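Beta-galactosidase (Marinomonas sp. ef1, PDB 6Y2K) hydrolyses terminal beta-D-galactose residues from beta-galactosides, as a cold-active hexameric enzyme of glycoside hydrolase family 42. Local coordinates at residues A[52-55]-A[56-60]; A[201-205]-A[206-210]; A[510-513]-A[514-517]; A[581-585]-A[586-590]. All coordinates share one frame; numbering follows the deposited sequence.

Interaction 1 of 4, residues A[52-55]-A[56-60]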
# COMPACT_ATOMS: atom_id res chain seq x y z
N GLU A 52 43.74 -5.81 50.40
CA GLU A 52 44.56 -6.97 50.00
C GLU A 52 44.24 -7.48 48.59
O GLU A 52 45.15 -7.76 47.80
CB GLU A 52 44.43 -8.09 51.02
CG GLU A 52 45.28 -9.34 50.77
CD GLU A 52 44.94 -10.45 51.74
OE1 GLU A 52 44.21 -11.39 51.33
OE2 GLU A 52 45.37 -10.37 52.91
N TRP A 53 42.95 -7.60 48.27
CA TRP A 53 42.50 -8.08 46.95
C TRP A 53 43.08 -7.22 45.81
O TRP A 53 43.56 -7.75 44.81
CB TRP A 53 40.96 -8.12 46.85
CG TRP A 53 40.30 -6.77 46.85
CD1 TRP A 53 40.03 -5.99 47.93
CD2 TRP A 53 39.88 -6.03 45.70
NE1 TRP A 53 39.46 -4.80 47.53
CE2 TRP A 53 39.35 -4.80 46.16
CE3 TRP A 53 39.90 -6.28 44.32
CZ2 TRP A 53 38.84 -3.83 45.30
CZ3 TRP A 53 39.40 -5.31 43.46
CH2 TRP A 53 38.87 -4.10 43.95
N LEU A 54 43.05 -5.91 46.00
CA LEU A 54 43.48 -4.97 44.97
C LEU A 54 45.01 -4.88 44.92
O LEU A 54 45.59 -4.81 43.84
CB LEU A 54 42.86 -3.60 45.23
CG LEU A 54 43.09 -2.48 44.21
CD1 LEU A 54 42.75 -2.93 42.79
CD2 LEU A 54 42.27 -1.26 44.60
N ASP A 55 45.65 -4.90 46.09
CA ASP A 55 47.12 -4.99 46.19
C ASP A 55 47.65 -6.16 45.35
O ASP A 55 48.59 -5.99 44.58
CB ASP A 55 47.59 -5.20 47.64
CG ASP A 55 47.24 -4.03 48.57
OD1 ASP A 55 47.10 -2.87 48.10
OD2 ASP A 55 47.10 -4.30 49.79
N GLU A 56 47.02 -7.32 45.51
CA GLU A 56 47.42 -8.53 44.80
C GLU A 56 47.09 -8.51 43.32
O GLU A 56 47.91 -8.94 42.50
CB GLU A 56 46.81 -9.77 45.45
CG GLU A 56 47.38 -10.04 46.83
CD GLU A 56 46.66 -11.13 47.60
OE1 GLU A 56 45.70 -11.75 47.08
OE2 GLU A 56 47.07 -11.37 48.75
N SER A 57 45.90 -8.01 42.98
CA SER A 57 45.47 -7.93 41.58
C SER A 57 46.39 -7.02 40.76
O SER A 57 46.80 -7.39 39.66
CB SER A 57 44.01 -7.46 41.47
OG SER A 57 43.63 -7.28 40.12
N LEU A 58 46.70 -5.84 41.29
CA LEU A 58 47.58 -4.91 40.58
C LEU A 58 48.97 -5.53 40.35
O LEU A 58 49.53 -5.37 39.27
CB LEU A 58 47.72 -3.59 41.33
CG LEU A 58 46.48 -2.69 41.46
CD1 LEU A 58 46.79 -1.50 42.35
CD2 LEU A 58 45.99 -2.23 40.10
N ASP A 59 49.50 -6.25 41.34
CA ASP A 59 50.80 -6.93 41.17
C ASP A 59 50.76 -8.00 40.08
O ASP A 59 51.68 -8.07 39.26
CB ASP A 59 51.33 -7.52 42.50
CG ASP A 59 51.87 -6.45 43.46
OD1 ASP A 59 52.03 -5.26 43.07
OD2 ASP A 59 52.15 -6.80 44.62
N ILE A 60 49.70 -8.80 40.03
CA ILE A 60 49.55 -9.84 39.01
C ILE A 60 49.48 -9.22 37.60
O ILE A 60 50.18 -9.66 36.69
CB ILE A 60 48.34 -10.76 39.29
CG1 ILE A 60 48.67 -11.67 40.49
CG2 ILE A 60 47.98 -11.62 38.07
CD1 ILE A 60 47.47 -12.32 41.14
O HOH W 1 46.22 -13.72 50.06
O HOH W 2 50.38 -3.94 45.28
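L54 and L58, one helical turn apart, meet on the buried side of helix 52-63, where CD1 of L54 lies 4.0 Å from CG of L58. The two side chains cross obliquely, from different first torsions: CG of L54 stands opposite its own backbone N (chi1 -175°), whereas CG of L58 leans back over the preceding turn, 3.3 Å from the O of L54. Y128 of helix 111-128 packs on both leucines and M124 on L54, so the pair faces that helix. W53 faces helix 17-27, and its ring carries CB of L54 over the centre of one face. Helix 52-63 follows the second strand of the eight-stranded parallel barrel, and the contact illustrates how an outer helix of a TIM barrel divides into a sealed face and a wet one. Backbone bonds run through both, L58 N to L54 O being nearly straight at 171°. On the wet side E52 and E56 lie alongside each other and point the same way, their carboxylate planes 15° apart. The like-charged OE1 of E52 and OE2 of E56 stay 3.9 Å apart. A water donates to each, weakly to OE1. K14, in a salt bridge with OE1 of E56, probably eases the mutual repulsion. Near the weak D59 N to D55 O bond, 3.4 Å long, a second water joins the O of D55 to OD1 of D59.

Interaction 2 of 4, residues A[201-205]-A[206-210]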
# COMPACT_ATOMS: atom_id res chain seq x y z
N THR A 201 2.36 24.60 34.75
CA THR A 201 2.64 24.42 33.33
C THR A 201 4.09 24.86 33.06
O THR A 201 4.89 24.91 34.00
CB THR A 201 1.60 25.18 32.46
OG1 THR A 201 1.80 24.87 31.08
CG2 THR A 201 1.67 26.68 32.65
N GLU A 202 4.42 25.16 31.81
CA GLU A 202 5.81 25.49 31.40
C GLU A 202 6.50 26.55 32.28
O GLU A 202 6.01 27.67 32.42
CB GLU A 202 5.85 25.96 29.95
CG GLU A 202 7.26 26.04 29.38
CD GLU A 202 7.33 26.58 27.96
OE1 GLU A 202 6.32 27.13 27.45
OE2 GLU A 202 8.43 26.47 27.37
N ALA A 203 7.66 26.18 32.83
CA ALA A 203 8.51 27.11 33.59
C ALA A 203 9.24 28.05 32.64
O ALA A 203 9.35 27.78 31.44
CB ALA A 203 9.51 26.35 34.46
N ASN A 204 9.75 29.16 33.17
CA ASN A 204 10.47 30.15 32.36
C ASN A 204 11.66 29.44 31.71
O ASN A 204 12.41 28.77 32.41
CB ASN A 204 10.94 31.30 33.25
CG ASN A 204 11.52 32.48 32.46
OD1 ASN A 204 11.91 32.36 31.30
ND2 ASN A 204 11.59 33.64 33.12
N PRO A 205 11.84 29.57 30.37
CA PRO A 205 13.03 28.95 29.78
C PRO A 205 14.37 29.44 30.37
O PRO A 205 15.34 28.68 30.36
CB PRO A 205 12.91 29.29 28.29
CG PRO A 205 11.92 30.41 28.21
CD PRO A 205 10.96 30.15 29.33
N SER A 206 14.42 30.69 30.85
CA SER A 206 15.62 31.23 31.52
C SER A 206 15.92 30.48 32.82
O SER A 206 17.07 30.20 33.13
CB SER A 206 15.44 32.72 31.85
OG SER A 206 15.12 33.47 30.70
N HIS A 207 14.86 30.19 33.56
CA HIS A 207 14.89 29.40 34.79
C HIS A 207 15.42 27.99 34.51
O HIS A 207 16.33 27.51 35.20
CB HIS A 207 13.47 29.38 35.36
CG HIS A 207 13.31 28.69 36.68
ND1 HIS A 207 12.08 28.49 37.26
CD2 HIS A 207 14.22 28.14 37.53
CE1 HIS A 207 12.23 27.86 38.41
NE2 HIS A 207 13.52 27.63 38.59
N ARG A 208 14.88 27.36 33.48
CA ARG A 208 15.28 25.99 33.14
C ARG A 208 16.71 25.93 32.61
O ARG A 208 17.43 24.97 32.91
CB ARG A 208 14.31 25.39 32.12
CG ARG A 208 12.90 25.17 32.67
CD ARG A 208 11.92 24.76 31.58
NE ARG A 208 12.28 23.47 31.00
CZ ARG A 208 11.87 23.01 29.82
NH1 ARG A 208 12.29 21.80 29.42
NH2 ARG A 208 11.10 23.73 29.01
N LEU A 209 17.12 26.93 31.83
CA LEU A 209 18.48 26.96 31.28
C LEU A 209 19.55 27.18 32.36
O LEU A 209 20.56 26.45 32.40
CB LEU A 209 18.60 28.01 30.17
CG LEU A 209 19.94 28.08 29.44
CD1 LEU A 209 20.36 26.73 28.88
CD2 LEU A 209 19.89 29.11 28.33
N ASP A 210 19.34 28.17 33.22
CA ASP A 210 20.23 28.39 34.38
C ASP A 210 20.26 27.17 35.31
O ASP A 210 21.33 26.83 35.84
CB ASP A 210 19.83 29.64 35.17
CG ASP A 210 20.42 30.93 34.60
OD1 ASP A 210 21.29 30.89 33.70
OD2 ASP A 210 20.03 32.01 35.10
O HOH W 3 10.59 26.57 29.10
O HOH W 4 8.93 23.93 26.45
O HOH W 5 9.90 29.77 36.05
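This is a helix N-cap, made where the loop leading from helix 171-178 enters the long helix 205-233 on the outside of the barrel domain. N204 occupies the cap position: its OD1 accepts from the N of S206 at 3.0 Å, the donor standing 56° out of the amide plane. A chi1 of -172° swings CG of N204 away from its own N and carries the amide forward over the first turn, while ND2 is held by the O of W178. The first full helical bond, R208 N to N204 O, follows the carbonyl direction closely, and L209 N reaches the O of P205 at 2.9 Å.

E202 and R208 cross at about a right angle, with OE2 of E202 4.2 Å from NH2 of R208, beyond a salt bridge. One water receives from that NH2 and donates to the O of A203 and to the same OE2, which also has Q427 as a partner. The aliphatic part of R208 rests on alanine, its CG 4.0 Å from CB of A203. Another water, in the plane of the H207 ring at its edge, links ND1 of H207 to the N of N204, while NE2 bonds to the O of E194. Q361 of a second subunit bonds to the O of E202, placing this start at a subunit interface. An asparagine side chain meeting an early helical N-H, followed by proline at the first helical position, is a classic N-cap.

Interaction 3 of 4, residues A[510-513]-A[514-517]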
# COMPACT_ATOMS: atom_id res chain seq x y z
N LEU A 510 16.84 41.14 16.45
CA LEU A 510 16.34 39.83 15.99
C LEU A 510 17.45 38.89 15.53
O LEU A 510 18.62 39.30 15.38
CB LEU A 510 15.27 39.96 14.90
CG LEU A 510 14.12 40.94 15.15
CD1 LEU A 510 13.09 40.80 14.04
CD2 LEU A 510 13.47 40.69 16.49
N ALA A 511 17.10 37.63 15.30
CA ALA A 511 18.06 36.67 14.75
C ALA A 511 18.52 37.13 13.37
O ALA A 511 17.74 37.75 12.65
CB ALA A 511 17.44 35.27 14.68
N PRO A 512 19.77 36.88 12.97
CA PRO A 512 20.76 36.08 13.70
C PRO A 512 21.69 36.88 14.65
O PRO A 512 22.84 36.49 14.85
CB PRO A 512 21.56 35.45 12.56
CG PRO A 512 21.58 36.53 11.53
CD PRO A 512 20.26 37.23 11.63
N GLY A 513 21.20 37.96 15.25
CA GLY A 513 21.85 38.57 16.40
C GLY A 513 23.24 39.12 16.09
O GLY A 513 23.38 39.89 15.15
N PRO A 514 24.27 38.70 16.85
CA PRO A 514 25.64 39.19 16.57
C PRO A 514 26.17 38.84 15.19
O PRO A 514 27.04 39.55 14.68
CB PRO A 514 26.49 38.50 17.65
CG PRO A 514 25.54 38.15 18.72
CD PRO A 514 24.26 37.82 18.04
N LEU A 515 25.67 37.76 14.59
CA LEU A 515 26.10 37.33 13.25
C LEU A 515 25.65 38.28 12.13
O LEU A 515 26.23 38.25 11.05
CB LEU A 515 25.57 35.91 12.95
CG LEU A 515 26.20 35.14 11.78
CD1 LEU A 515 27.54 34.54 12.19
CD2 LEU A 515 25.28 34.04 11.28
N ALA A 516 24.63 39.10 12.37
CA ALA A 516 24.08 39.98 11.34
C ALA A 516 25.08 40.97 10.73
O ALA A 516 24.93 41.35 9.57
CB ALA A 516 22.87 40.74 11.87
N SER A 517 26.09 41.40 11.49
CA SER A 517 27.15 42.25 10.93
C SER A 517 27.97 41.50 9.87
O SER A 517 28.38 42.10 8.88
CB SER A 517 28.07 42.81 12.03
OG SER A 517 28.71 41.77 12.76
O HOH W 6 25.12 41.99 14.53
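The carbonyl O of G513 is gripped by three donors: the N of A516 at 3.1 Å, a water at 2.8 Å, and ND2 of N509, slightly earlier in the same loop. The A516 bond is fairly straight at its hydrogen, 159°, but its donor stands 53° out of the carbonyl plane. The water spans the turn, accepting from the N of S517 and giving a weaker bond to the O of P514. The N of L515 bonds to the O of P512 at 3.1 Å. This bond is more bent, and likewise arrives from above the plane of its acceptor carbonyl.

Two prolines flank the glycine. The peptide bond before P512 is cis, and its ring borders the returning chain, with CB of P512 4.1 Å from CB of L515. On the same ring, CD of P512 comes 4.4 Å from the methyl CB of A516. The branch of L515 is covered by I476 and by Q481 and L484 of helix 478-486. G513 has a positive phi (64°), which a residue without a side chain adopts readily. P512 also touches L521, at the start of strand 521-528.

The successive bonds from L515 back to P512 and from A516 back to G513 each span three residues. Together they define a type II' beta turn, with G513 at its second position, that runs into a type I turn in the loop between strands 490-493 and 521-528 of the trimerisation domain.

Interaction 4 of 4, residues A[581-585]-A[586-590]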
# COMPACT_ATOMS: atom_id res chain seq x y z
N SER A 581 16.60 27.08 6.81
CA SER A 581 15.68 25.95 6.93
C SER A 581 16.44 24.64 7.02
O SER A 581 17.57 24.54 6.51
CB SER A 581 14.72 25.90 5.74
OG SER A 581 13.94 27.09 5.64
N CYS A 582 15.84 23.64 7.68
CA CYS A 582 16.45 22.31 7.80
C CYS A 582 16.24 21.51 6.52
O CYS A 582 15.31 20.70 6.38
CB CYS A 582 15.96 21.56 9.05
SG CYS A 582 16.43 22.40 10.59
N ILE A 583 17.11 21.79 5.56
CA ILE A 583 17.10 21.15 4.25
C ILE A 583 17.40 19.65 4.37
O ILE A 583 18.06 19.21 5.32
CB ILE A 583 18.06 21.84 3.26
CG1 ILE A 583 19.50 21.89 3.80
CG2 ILE A 583 17.54 23.24 2.94
CD1 ILE A 583 20.53 22.48 2.86
N ASP A 584 16.89 18.88 3.41
CA ASP A 584 17.04 17.42 3.41
C ASP A 584 18.47 16.94 3.13
O ASP A 584 19.36 17.74 2.78
CB ASP A 584 16.00 16.75 2.48
CG ASP A 584 16.24 17.02 0.98
OD1 ASP A 584 17.38 17.33 0.56
OD2 ASP A 584 15.26 16.90 0.21
N ASN A 585 18.69 15.64 3.28
CA ASN A 585 20.02 15.04 3.09
C ASN A 585 20.65 15.35 1.72
O ASN A 585 21.85 15.63 1.62
CB ASN A 585 19.95 13.52 3.34
CG ASN A 585 21.23 12.79 2.98
OD1 ASN A 585 21.34 12.23 1.89
ND2 ASN A 585 22.20 12.81 3.87
N THR A 586 19.84 15.28 0.67
CA THR A 586 20.28 15.58 -0.69
C THR A 586 20.84 16.99 -0.79
O THR A 586 21.94 17.20 -1.30
CB THR A 586 19.15 15.36 -1.72
OG1 THR A 586 18.88 13.96 -1.82
CG2 THR A 586 19.53 15.88 -3.11
N LEU A 587 20.06 17.96 -0.31
CA LEU A 587 20.45 19.36 -0.36
C LEU A 587 21.62 19.66 0.59
O LEU A 587 22.46 20.50 0.27
CB LEU A 587 19.26 20.25 -0.04
CG LEU A 587 18.17 20.28 -1.12
CD1 LEU A 587 16.92 20.95 -0.60
CD2 LEU A 587 18.66 21.00 -2.36
N LEU A 588 21.68 18.99 1.74
CA LEU A 588 22.84 19.11 2.63
C LEU A 588 24.12 18.73 1.90
O LEU A 588 25.11 19.46 1.96
CB LEU A 588 22.68 18.25 3.89
CG LEU A 588 21.76 18.78 5.00
CD1 LEU A 588 21.54 17.71 6.06
CD2 LEU A 588 22.29 20.05 5.65
N LYS A 589 24.10 17.59 1.20
CA LYS A 589 25.26 17.15 0.43
C LYS A 589 25.58 18.10 -0.73
O LYS A 589 26.76 18.44 -0.93
CB LYS A 589 25.09 15.72 -0.05
CG LYS A 589 25.26 14.71 1.08
CD LYS A 589 25.18 13.28 0.61
CE LYS A 589 23.79 12.96 0.07
NZ LYS A 589 23.45 11.52 0.26
N ALA A 590 24.56 18.54 -1.47
CA ALA A 590 24.77 19.51 -2.56
C ALA A 590 25.47 20.77 -2.05
O ALA A 590 26.45 21.23 -2.65
CB ALA A 590 23.46 19.88 -3.24
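Strand 581-583 runs directly into helix 585-598, and D584 between them is the helix N-cap. The backbone is still extended at I583 and D584 and becomes helical at N585. The O of D584 then receives the N of L588 at 2.8 Å, and the O of N585 receives the N of K589, so the i-to-i+4 pattern starts at once. The cap bond itself runs from the N of L587 to OD1 of D584, 2.9 Å long and close to straight at 169°. CG of D584 is placed between its own backbone N and carbonyl carbon (chi1 69°), which brings the carboxylate back over the first turn; a negative charge here would probably interact well with the helix dipole. Its other oxygen, OD2, accepts from the N of K545 on the neighbouring strand 544-547, so one carboxylate ties the edge of the mixed sheet to the helix.

I583, just before the cap, turns its side chain toward the helix and packs on two leucines. CB of I583 lies 3.9 Å from CB of L587, and its CG1 comes 3.8 Å from CD2 of L588. L588 also meets W438, M442 and A445 of helix 435-448, which covers this side. Toward the more open surface, N585 and K589 form a polar pair one turn apart. E448 serves both, through a salt bridge to K589 and a hydrogen bond to ND2 of N585. The lysine chain bends at its third torsion (-65°), which curls its end back until NZ of K589 stands 2.8 Å from OD1 of N585.

How the interactions relate
All four contacts are local, so each closes only a turn of chain, and they follow one another in series without nesting or crossing. Interaction 1 lies along an outer helix of the TIM barrel, and interaction 2 starts another helix of that same domain about 50 Å away, centre to centre. Interactions 3 and 4 belong to the trimerisation domain: the first shapes a loop between two strands, the second joins an edge strand to a helix, their centres about 23 Å apart. Interaction 2 approaches that domain too, since S206 bonds to T503 and P205 touches Y504. Interactions 1 and 3 lie on opposite sides of the chain's centre.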